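Tryparedoxin (Leishmania major, PDB 3S9F) probably acts as a thioredoxin-fold disulfide reductase, passing reducing equivalents to a tryparedoxin peroxidase in the parasite's detoxification pathway. Local coordinates at residues A[68-73]-A[149-154]; A[53-58]-A[124-129]; A[34-39]-A[105-110]. All coordinates share one frame; numbering follows the deposited sequence. Where two conformers were deposited one is given.

Contact 1: residues A[68-73]-A[149-154]; sequences PQLVEF and HALTQD
Leu151 sets its two methyl branches against helix 61-77, one on the ring of Phe73 and the other on the isobutyl group of Leu70. CD1 lies over one face of the Phe73 ring, displaced toward the rim, and its 3.6 Å separation from the ring centroid, 23° off the normal, identifies a CH-pi contact. The tightest point is at that rim, where Leu151 CD1 and Phe73 CD2 are 3.3 Å apart. CD2 instead turns to Leu70 and meets its CD1 at 3.8 Å, the two side chains crossing at about a right angle. Both leucines and the phenylalanine carry CG opposite their backbone N, which for Leu151 (chi1 172°) carries the fork toward the other helix.

This pairing joins helix 61-77, at whose start the Cys60-Cys63 motif of the thioredoxin fold lies, to the late helix 147-153. The short segments cross at 72° with their axes 10.8 Å apart, so leucine and phenylalanine side chains have to span the gap; Phe66, one turn before Leu70, adds to the cover of Leu151 and Thr152.

Gln69 borders this apolar patch with an extended chain that carries its amide to the end of helix 147-153. Gln69 NE2 comes within 3.4 Å of Leu151 O, but at an angle too poor for a hydrogen bond. A water accepts a weak bond from this same nitrogen and donates to Thr152 O, bridging the segments. Thr152 OG1 turns back into its own helix and donates to His149 O at 2.8 Å, while its CG2 methyl lies 4.1 Å from Gln69 OE1.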
loop_
_atom_site.group_PDB
_atom_site.type_symbol
_atom_site.label_atom_id
_atom_site.label_comp_id
_atom_site.label_asym_id
_atom_site.label_seq_id
_atom_site.Cartn_x
_atom_site.Cartn_y
_atom_site.Cartn_z
ATOM N N PRO A 68 -4.825 -23.922 -13.345
ATOM C CA PRO A 68 -3.803 -24.762 -13.979
ATOM C C PRO A 68 -3.328 -24.259 -15.350
ATOM O O PRO A 68 -2.132 -24.339 -15.626
ATOM C CB PRO A 68 -4.497 -26.125 -14.119
ATOM C CG PRO A 68 -5.485 -26.144 -13.017
ATOM C CD PRO A 68 -5.982 -24.725 -12.899
ATOM N N GLN A 69 -4.240 -23.754 -16.183
ATOM C CA GLN A 69 -3.862 -23.175 -17.482
ATOM C C GLN A 69 -3.005 -21.921 -17.331
ATOM O O GLN A 69 -2.007 -21.740 -18.037
ATOM C CB GLN A 69 -5.083 -22.807 -18.320
ATOM C CG GLN A 69 -4.663 -22.271 -19.708
ATOM C CD GLN A 69 -5.798 -22.174 -20.708
ATOM O OE1 GLN A 69 -6.951 -22.509 -20.399
ATOM N NE2 GLN A 69 -5.473 -21.722 -21.928
ATOM N N LEU A 70 -3.420 -21.048 -16.421
ATOM C CA LEU A 70 -2.632 -19.841 -16.134
ATOM C C LEU A 70 -1.234 -20.191 -15.593
ATOM O O LEU A 70 -0.246 -19.568 -15.979
ATOM C CB LEU A 70 -3.406 -18.927 -15.178
ATOM C CG LEU A 70 -2.771 -17.558 -14.915
ATOM C CD1 LEU A 70 -2.583 -16.750 -16.201
ATOM C CD2 LEU A 70 -3.623 -16.804 -13.863
ATOM N N VAL A 71 -1.145 -21.196 -14.724
ATOM C CA VAL A 71 0.169 -21.666 -14.223
ATOM C C VAL A 71 1.084 -22.098 -15.376
ATOM O O VAL A 71 2.264 -21.712 -15.445
ATOM C CB VAL A 71 0.030 -22.803 -13.178
ATOM C CG1 VAL A 71 1.392 -23.443 -12.895
ATOM C CG2 VAL A 71 -0.536 -22.256 -11.890
ATOM N N GLU A 72 0.523 -22.875 -16.292
ATOM C CA GLU A 72 1.275 -23.353 -17.441
ATOM C C GLU A 72 1.694 -22.174 -18.343
ATOM O O GLU A 72 2.836 -22.116 -18.799
ATOM C CB GLU A 72 0.447 -24.387 -18.203
ATOM C CG GLU A 72 1.216 -25.203 -19.216
ATOM C CD GLU A 72 0.302 -26.011 -20.145
ATOM O OE1 GLU A 72 -0.945 -25.992 -19.966
ATOM O OE2 GLU A 72 0.835 -26.662 -21.064
ATOM N N PHE A 73 0.775 -21.235 -18.573
ATOM C CA PHE A 73 1.058 -20.069 -19.412
ATOM C C PHE A 73 2.172 -19.209 -18.819
ATOM O O PHE A 73 3.071 -18.774 -19.538
ATOM C CB PHE A 73 -0.197 -19.207 -19.637
ATOM C CG PHE A 73 0.019 -18.081 -20.618
ATOM C CD1 PHE A 73 0.211 -16.769 -20.172
ATOM C CD2 PHE A 73 0.057 -18.337 -21.989
ATOM C CE1 PHE A 73 0.427 -15.731 -21.093
ATOM C CE2 PHE A 73 0.269 -17.314 -22.912
ATOM C CZ PHE A 73 0.452 -16.005 -22.462
ATOM N N HIS A 149 -10.678 -14.715 -20.243
ATOM C CA HIS A 149 -11.277 -15.275 -21.437
ATOM C C HIS A 149 -10.310 -15.293 -22.626
ATOM O O HIS A 149 -10.236 -16.311 -23.341
ATOM C CB HIS A 149 -12.635 -14.623 -21.716
ATOM C CG HIS A 149 -13.695 -15.049 -20.739
ATOM N ND1 HIS A 149 -14.072 -16.367 -20.584
ATOM C CD2 HIS A 149 -14.431 -14.342 -19.849
ATOM C CE1 HIS A 149 -15.000 -16.452 -19.646
ATOM N NE2 HIS A 149 -15.238 -15.236 -19.185
ATOM N N ALA A 150 -9.527 -14.230 -22.803
ATOM C CA ALA A 150 -8.555 -14.163 -23.898
ATOM C C ALA A 150 -7.546 -15.322 -23.867
ATOM O O ALA A 150 -7.275 -15.954 -24.898
ATOM C CB ALA A 150 -7.838 -12.814 -23.889
ATOM N N LEU A 151 -7.005 -15.615 -22.686
ATOM C CA LEU A 151 -6.020 -16.682 -22.576
ATOM C C LEU A 151 -6.584 -18.046 -22.960
ATOM O O LEU A 151 -5.908 -18.818 -23.654
ATOM C CB LEU A 151 -5.328 -16.716 -21.209
ATOM C CG LEU A 151 -4.430 -17.951 -20.994
ATOM C CD1 LEU A 151 -3.259 -17.905 -21.965
ATOM C CD2 LEU A 151 -3.928 -18.060 -19.557
ATOM N N THR A 152 -7.816 -18.343 -22.547
ATOM C CA THR A 152 -8.422 -19.628 -22.915
ATOM C C THR A 152 -8.565 -19.799 -24.429
ATOM O O THR A 152 -8.469 -20.909 -24.941
ATOM C CB THR A 152 -9.786 -19.864 -22.233
ATOM O OG1 THR A 152 -10.791 -19.063 -22.863
ATOM C CG2 THR A 152 -9.704 -19.511 -20.755
ATOM N N GLN A 153 -8.776 -18.685 -25.130
ATOM C CA GLN A 153 -8.923 -18.688 -26.584
ATOM C C GLN A 153 -7.576 -18.572 -27.317
ATOM O O GLN A 153 -7.474 -18.909 -28.493
ATOM C CB GLN A 153 -9.850 -17.549 -27.011
ATOM C CG GLN A 153 -11.260 -17.656 -26.446
ATOM C CD GLN A 153 -12.279 -16.843 -27.226
ATOM O OE1 GLN A 153 -12.012 -15.717 -27.655
ATOM N NE2 GLN A 153 -13.460 -17.416 -27.418
ATOM N N ASP A 154 -6.543 -18.105 -26.617
ATOM C CA ASP A 154 -5.221 -17.892 -27.214
ATOM C C ASP A 154 -4.160 -18.495 -26.294
ATOM O O ASP A 154 -3.337 -17.761 -25.717
ATOM C CB ASP A 154 -5.006 -16.379 -27.444
ATOM C CG ASP A 154 -3.609 -16.027 -27.935
ATOM O OD1 ASP A 154 -3.016 -16.792 -28.724
ATOM O OD2 ASP A 154 -3.100 -14.956 -27.524
HETATM O O HOH W 1 -7.460 -23.126 -24.208
#

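Contact 2: residues A[53-58]-A[124-129]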
loop_
_atom_site.group_PDB
_atom_site.type_symbol
_atom_site.label_atom_id
_atom_site.label_comp_id
_atom_site.label_asym_id
_atom_site.label_seq_id
_atom_site.Cartn_x
_atom_site.Cartn_y
_atom_site.Cartn_z
ATOM N N PHE A 53 -3.142 -8.592 -11.865
ATOM C CA PHE A 53 -3.776 -9.050 -10.620
ATOM C C PHE A 53 -4.692 -10.214 -10.976
ATOM O O PHE A 53 -5.512 -10.107 -11.890
ATOM C CB PHE A 53 -4.594 -7.938 -9.974
ATOM C CG PHE A 53 -3.761 -6.845 -9.384
ATOM C CD1 PHE A 53 -2.908 -7.108 -8.315
ATOM C CD2 PHE A 53 -3.832 -5.552 -9.900
ATOM C CE1 PHE A 53 -2.147 -6.100 -7.757
ATOM C CE2 PHE A 53 -3.063 -4.531 -9.347
ATOM C CZ PHE A 53 -2.215 -4.808 -8.288
ATOM N N TYR A 54 -4.555 -11.339 -10.269
ATOM C CA TYR A 54 -5.386 -12.501 -10.554
ATOM C C TYR A 54 -6.322 -12.672 -9.369
ATOM O O TYR A 54 -5.869 -12.935 -8.250
ATOM C CB TYR A 54 -4.505 -13.756 -10.685
ATOM C CG TYR A 54 -5.256 -15.035 -10.964
ATOM C CD1 TYR A 54 -4.911 -16.218 -10.306
ATOM C CD2 TYR A 54 -6.298 -15.069 -11.906
ATOM C CE1 TYR A 54 -5.625 -17.433 -10.568
ATOM C CE2 TYR A 54 -7.005 -16.248 -12.165
ATOM C CZ TYR A 54 -6.642 -17.419 -11.506
ATOM O OH TYR A 54 -7.344 -18.568 -11.781
ATOM N N PHE A 55 -7.615 -12.478 -9.616
ATOM C CA PHE A 55 -8.651 -12.598 -8.573
ATOM C C PHE A 55 -9.210 -13.994 -8.653
ATOM O O PHE A 55 -9.759 -14.386 -9.681
ATOM C CB PHE A 55 -9.752 -11.546 -8.819
ATOM C CG PHE A 55 -9.240 -10.106 -8.766
ATOM C CD1 PHE A 55 -8.638 -9.508 -9.896
ATOM C CD2 PHE A 55 -9.320 -9.383 -7.594
ATOM C CE1 PHE A 55 -8.140 -8.201 -9.842
ATOM C CE2 PHE A 55 -8.848 -8.070 -7.511
ATOM C CZ PHE A 55 -8.246 -7.461 -8.658
ATOM N N SER A 56 -9.046 -14.782 -7.584
ATOM C CA SER A 56 -9.448 -16.168 -7.629
ATOM C C SER A 56 -9.605 -16.648 -6.189
ATOM O O SER A 56 -9.263 -15.930 -5.254
ATOM C CB SER A 56 -8.375 -16.996 -8.341
ATOM O OG SER A 56 -8.851 -18.296 -8.577
ATOM N N ALA A 57 -10.117 -17.860 -6.016
ATOM C CA ALA A 57 -10.272 -18.443 -4.674
ATOM C C ALA A 57 -10.254 -19.951 -4.778
ATOM O O ALA A 57 -10.703 -20.534 -5.793
ATOM C CB ALA A 57 -11.579 -17.987 -4.031
ATOM N N SER A 58 -9.761 -20.583 -3.714
ATOM C CA SER A 58 -9.649 -22.040 -3.646
ATOM C C SER A 58 -11.017 -22.728 -3.777
ATOM O O SER A 58 -11.087 -23.870 -4.199
ATOM C CB SER A 58 -9.008 -22.437 -2.314
ATOM O OG SER A 58 -9.933 -22.193 -1.257
ATOM N N TYR A 124 -11.468 -2.345 -9.972
ATOM C CA TYR A 124 -11.541 -2.970 -11.285
ATOM C C TYR A 124 -12.871 -3.642 -11.553
ATOM O O TYR A 124 -12.985 -4.433 -12.488
ATOM C CB TYR A 124 -10.373 -3.966 -11.469
ATOM C CG TYR A 124 -9.023 -3.264 -11.498
ATOM C CD1 TYR A 124 -8.085 -3.454 -10.473
ATOM C CD2 TYR A 124 -8.680 -2.418 -12.554
ATOM C CE1 TYR A 124 -6.842 -2.811 -10.495
ATOM C CE2 TYR A 124 -7.445 -1.783 -12.596
ATOM C CZ TYR A 124 -6.530 -1.984 -11.568
ATOM O OH TYR A 124 -5.319 -1.320 -11.626
ATOM N N SER A 125 -13.864 -3.330 -10.719
ATOM C CA SER A 125 -15.235 -3.854 -10.883
ATOM C C SER A 125 -15.208 -5.368 -11.085
ATOM O O SER A 125 -15.829 -5.893 -12.021
ATOM C CB SER A 125 -15.924 -3.187 -12.073
ATOM O OG SER A 125 -16.021 -1.788 -11.910
ATOM N N VAL A 126 -14.474 -6.069 -10.223
ATOM C CA VAL A 126 -14.370 -7.520 -10.311
ATOM C C VAL A 126 -15.610 -8.117 -9.655
ATOM O O VAL A 126 -15.701 -8.218 -8.421
ATOM C CB VAL A 126 -13.089 -8.060 -9.648
ATOM C CG1 VAL A 126 -12.998 -9.583 -9.867
ATOM C CG2 VAL A 126 -11.871 -7.363 -10.248
ATOM N N GLU A 127 -16.556 -8.529 -10.489
ATOM C CA GLU A 127 -17.842 -8.989 -9.977
ATOM C C GLU A 127 -17.924 -10.500 -9.891
ATOM O O GLU A 127 -18.834 -11.046 -9.258
ATOM C CB GLU A 127 -18.978 -8.436 -10.828
ATOM C CG GLU A 127 -19.241 -6.972 -10.580
ATOM C CD GLU A 127 -19.766 -6.295 -11.809
ATOM O OE1 GLU A 127 -20.102 -7.012 -12.778
ATOM O OE2 GLU A 127 -19.848 -5.054 -11.804
ATOM N N SER A 128 -16.973 -11.172 -10.538
ATOM C CA SER A 128 -16.899 -12.616 -10.533
ATOM C C SER A 128 -15.449 -13.054 -10.672
ATOM O O SER A 128 -14.571 -12.289 -11.114
ATOM C CB SER A 128 -17.720 -13.236 -11.666
ATOM O OG SER A 128 -17.337 -12.682 -12.911
ATOM N N ILE A 129 -15.214 -14.297 -10.318
ATOM C CA ILE A 129 -13.873 -14.857 -10.434
ATOM C C ILE A 129 -13.986 -16.172 -11.229
ATOM O O ILE A 129 -15.069 -16.746 -11.299
ATOM C CB ILE A 129 -13.200 -15.045 -9.044
ATOM C CG1 ILE A 129 -14.111 -15.823 -8.073
ATOM C CG2 ILE A 129 -12.786 -13.684 -8.456
ATOM C CD1 ILE A 129 -13.363 -16.258 -6.797
#
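Phe53 meets Tyr124 ring to ring, CD2 of the phenylalanine lying 4.1 Å from CE1 of the tyrosine, with the two side chains crossing at about a right angle. The approach is oblique and gives van der Waals contact rather than a stack. Two residues on, Phe55 also points at the 124-129 segment. Val126 CG2 lies over the centre of its ring, 3.8 Å from the centroid and 8° off the normal, a nearly axial CH-pi contact. Val126 reaches this position with CG1 anti to its backbone N (chi1 -176°), which leaves CG1 beside the CB and CG of Phe55 while CG2 covers the ring.

Ile129 packs along the backbone from Phe55 to Ala57. Its CG2 lies 3.3 Å from Phe55 O and also packs on Phe55 CB. The other branch runs forward with chi2 extended, taking Ile129 CD1 past the carbonyl carbon of Ser56 to end 3.7 Å from Ala57 CB. Ile129 also touches Cys60 and Cys63, the CxxC redox pair, which can form a disulfide, and precedes Pro130, which probably corresponds to the cis-proline of thioredoxin folds.

A Schellman motif at Ser125 ends helix 114-123 and turns the chain toward strand 131-136, which pairs with strand 50-56 through backbone bonds of Phe53 and Phe55. Leu120 and Thr121 of helix 114-123 also pack on Phe55, while from the second subunit Leu28 packs on Phe53 and His27 on Tyr124.

Contact 3: residues A[34-39]-A[105-110]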
loop_
_atom_site.group_PDB
_atom_site.type_symbol
_atom_site.label_atom_id
_atom_site.label_comp_id
_atom_site.label_asym_id
_atom_site.label_seq_id
_atom_site.Cartn_x
_atom_site.Cartn_y
_atom_site.Cartn_z
ATOM N N LEU A 34 5.182 -7.937 -0.925
ATOM C CA LEU A 34 4.421 -8.990 -1.593
ATOM C C LEU A 34 4.994 -10.353 -1.234
ATOM O O LEU A 34 6.205 -10.495 -1.003
ATOM C CB LEU A 34 4.436 -8.791 -3.108
ATOM C CG LEU A 34 3.728 -7.554 -3.666
ATOM C CD1 LEU A 34 3.991 -7.433 -5.171
ATOM C CD2 LEU A 34 2.217 -7.553 -3.328
ATOM N N ARG A 35 4.127 -11.350 -1.151
ATOM C CA ARG A 35 4.542 -12.721 -0.942
ATOM C C ARG A 35 5.193 -13.281 -2.235
ATOM O O ARG A 35 4.691 -13.046 -3.333
ATOM C CB ARG A 35 3.295 -13.504 -0.555
ATOM C CG ARG A 35 3.472 -14.927 -0.323
ATOM C CD ARG A 35 3.478 -15.277 1.142
ATOM N NE ARG A 35 3.675 -16.707 1.166
ATOM C CZ ARG A 35 2.853 -17.598 1.699
ATOM N NH1 ARG A 35 3.170 -18.880 1.599
ATOM N NH2 ARG A 35 1.758 -17.218 2.348
ATOM N N LYS A 36 6.257 -14.061 -2.075
ATOM C CA LYS A 36 6.833 -14.834 -3.163
ATOM C C LYS A 36 7.124 -16.193 -2.589
ATOM O O LYS A 36 8.165 -16.406 -2.008
ATOM C CB LYS A 36 8.107 -14.220 -3.694
ATOM C CG LYS A 36 8.660 -15.007 -4.825
ATOM C CD LYS A 36 9.897 -14.390 -5.371
ATOM C CE LYS A 36 10.447 -15.230 -6.471
ATOM N NZ LYS A 36 11.744 -14.713 -6.852
ATOM N N GLN A 37 6.176 -17.092 -2.728
ATOM C CA GLN A 37 6.238 -18.384 -2.099
ATOM C C GLN A 37 6.455 -18.239 -0.607
ATOM O O GLN A 37 5.668 -17.603 0.068
ATOM C CB GLN A 37 7.302 -19.262 -2.737
ATOM C CG GLN A 37 6.855 -19.848 -4.069
ATOM C CD GLN A 37 6.635 -18.787 -5.109
ATOM O OE1 GLN A 37 7.545 -18.057 -5.452
ATOM N NE2 GLN A 37 5.413 -18.691 -5.606
ATOM N N ALA A 38 7.521 -18.842 -0.091
ATOM C CA ALA A 38 7.821 -18.768 1.332
ATOM C C ALA A 38 8.350 -17.396 1.716
ATOM O O ALA A 38 8.188 -16.973 2.850
ATOM C CB ALA A 38 8.818 -19.860 1.724
ATOM N N ASP A 39 8.976 -16.701 0.772
ATOM C CA ASP A 39 9.549 -15.393 1.037
ATOM C C ASP A 39 8.528 -14.264 0.887
ATOM O O ASP A 39 7.368 -14.467 0.508
ATOM C CB ASP A 39 10.740 -15.129 0.107
ATOM C CG ASP A 39 11.731 -14.098 0.678
ATOM O OD1 ASP A 39 11.618 -13.730 1.875
ATOM O OD2 ASP A 39 12.633 -13.652 -0.077
ATOM N N PRO A 105 3.088 -20.286 -9.107
ATOM C CA PRO A 105 4.510 -19.944 -9.209
ATOM C C PRO A 105 4.786 -18.451 -9.114
ATOM O O PRO A 105 5.926 -18.038 -9.184
ATOM C CB PRO A 105 4.865 -20.402 -10.617
ATOM C CG PRO A 105 3.621 -20.334 -11.356
ATOM C CD PRO A 105 2.524 -20.657 -10.406
ATOM N N TRP A 106 3.734 -17.664 -8.975
ATOM C CA TRP A 106 3.857 -16.222 -8.968
ATOM C C TRP A 106 3.773 -15.582 -7.577
ATOM O O TRP A 106 4.020 -16.226 -6.587
ATOM C CB TRP A 106 2.839 -15.614 -9.931
ATOM C CG TRP A 106 1.479 -16.122 -9.743
ATOM C CD1 TRP A 106 0.660 -15.868 -8.699
ATOM C CD2 TRP A 106 0.746 -16.970 -10.627
ATOM N NE1 TRP A 106 -0.531 -16.501 -8.863
ATOM C CE2 TRP A 106 -0.507 -17.185 -10.046
ATOM C CE3 TRP A 106 1.027 -17.575 -11.848
ATOM C CZ2 TRP A 106 -1.464 -17.972 -10.637
ATOM C CZ3 TRP A 106 0.080 -18.338 -12.429
ATOM C CH2 TRP A 106 -1.152 -18.543 -11.825
ATOM N N LEU A 107 3.443 -14.296 -7.538
ATOM C CA LEU A 107 3.405 -13.518 -6.300
ATOM C C LEU A 107 2.016 -13.439 -5.673
ATOM O O LEU A 107 1.059 -13.758 -6.302
ATOM C CB LEU A 107 3.849 -12.085 -6.580
ATOM C CG LEU A 107 5.178 -11.866 -7.308
ATOM C CD1 LEU A 107 5.515 -10.415 -7.499
ATOM C CD2 LEU A 107 6.238 -12.541 -6.542
ATOM N N SER A 108 1.934 -12.970 -4.436
ATOM C CA SER A 108 0.600 -12.733 -3.843
ATOM C C SER A 108 0.601 -11.508 -2.952
ATOM O O SER A 108 1.564 -11.189 -2.286
ATOM C CB SER A 108 0.116 -13.960 -3.023
ATOM O OG SER A 108 -1.211 -13.779 -2.532
ATOM N N ILE A 109 -0.528 -10.820 -2.930
ATOM C CA ILE A 109 -0.813 -9.932 -1.816
ATOM C C ILE A 109 -0.949 -10.835 -0.575
ATOM O O ILE A 109 -1.615 -11.879 -0.637
ATOM C CB ILE A 109 -2.127 -9.179 -2.102
ATOM C CG1 ILE A 109 -1.933 -8.239 -3.317
ATOM C CG2 ILE A 109 -2.599 -8.417 -0.851
ATOM C CD1 ILE A 109 -3.272 -7.760 -3.947
ATOM N N PRO A 110 -0.299 -10.464 0.543
ATOM C CA PRO A 110 -0.361 -11.333 1.709
ATOM C C PRO A 110 -1.799 -11.503 2.198
ATOM O O PRO A 110 -2.642 -10.605 2.038
ATOM C CB PRO A 110 0.469 -10.590 2.750
ATOM C CG PRO A 110 1.439 -9.780 1.942
ATOM C CD PRO A 110 0.639 -9.344 0.726
HETATM O O HOH W 2 7.277 -16.085 -7.978
#
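The antiparallel bridge between Arg35 and Ser108 joins an N-terminal beta hairpin to the central sheet of the thioredoxin fold. It is a hydrogen-bonded pair: Arg35 N donates to Ser108 O at 2.8 Å, and Ser108 N returns a bond to Arg35 O at 3.0 Å. Leu107 CA comes within 3.3 Å of Arg35 O as well, a CA-H...O contact supplementing the regular bond.

Beyond the pair, Gln37 curls back with its chain bent at chi2 (65°), bringing its amide to the neighbouring strand end. There Gln37 NE2 donates to Trp106 O at 3.0 Å, on a lone pair in the carbonyl plane; the oxygen sits 24° out of the Gln37 amide plane, and the bond is somewhat bent (141° at the hydrogen). Tyr101 OH also bonds to this carbonyl oxygen, giving it two partners. A water donates to both Gln37 OE1 and Pro105 O, so the amide is tied to the segment through each of its ends.

Apolar contacts line the sheet beside these bonds. Leu34 CD1 meets Leu107 CD1 at 4.1 Å, while Leu107 CD2 lies 3.8 Å from Lys36 CB.

The positive phi of Gln37 belongs to a type II' turn from Lys36 to Asp39: Asp39 N gives a weak bond to Lys36 O across the turn, and Lys36 N donates to Asp39 O. The turn links strand 34-36 to strand 39-41, a hairpin that extends the thioredoxin sheet beyond strand 107-108, which itself pairs parallel with strand 83-89.

How the contacts relate
The three contacts meet in one core through Leu70, Tyr54 and Trp106. Leu70 CD2 of contact 1 lies 3.7 Å from Tyr54 CD2 of contact 2, and Leu70 CG is 3.6 Å from Trp106 CH2 of contact 3. Tyr54 CD1 and Trp106 CZ2 close the triangle at 3.9 Å. Contacts 2 and 3, about 17 Å apart between centres, both reach the central sheet, whereas contact 1 joins two helices. Contact 2 is next to the redox site, its Ser56 touching Cys63 and its Ile129 both cysteines of the Cys60-Cys63 motif at the start of helix 61-77. In contact 3 the nearest side-chain atom of Arg35 is about 3 Å from a modelled magnesium ion, which does not make the arginine a ligand.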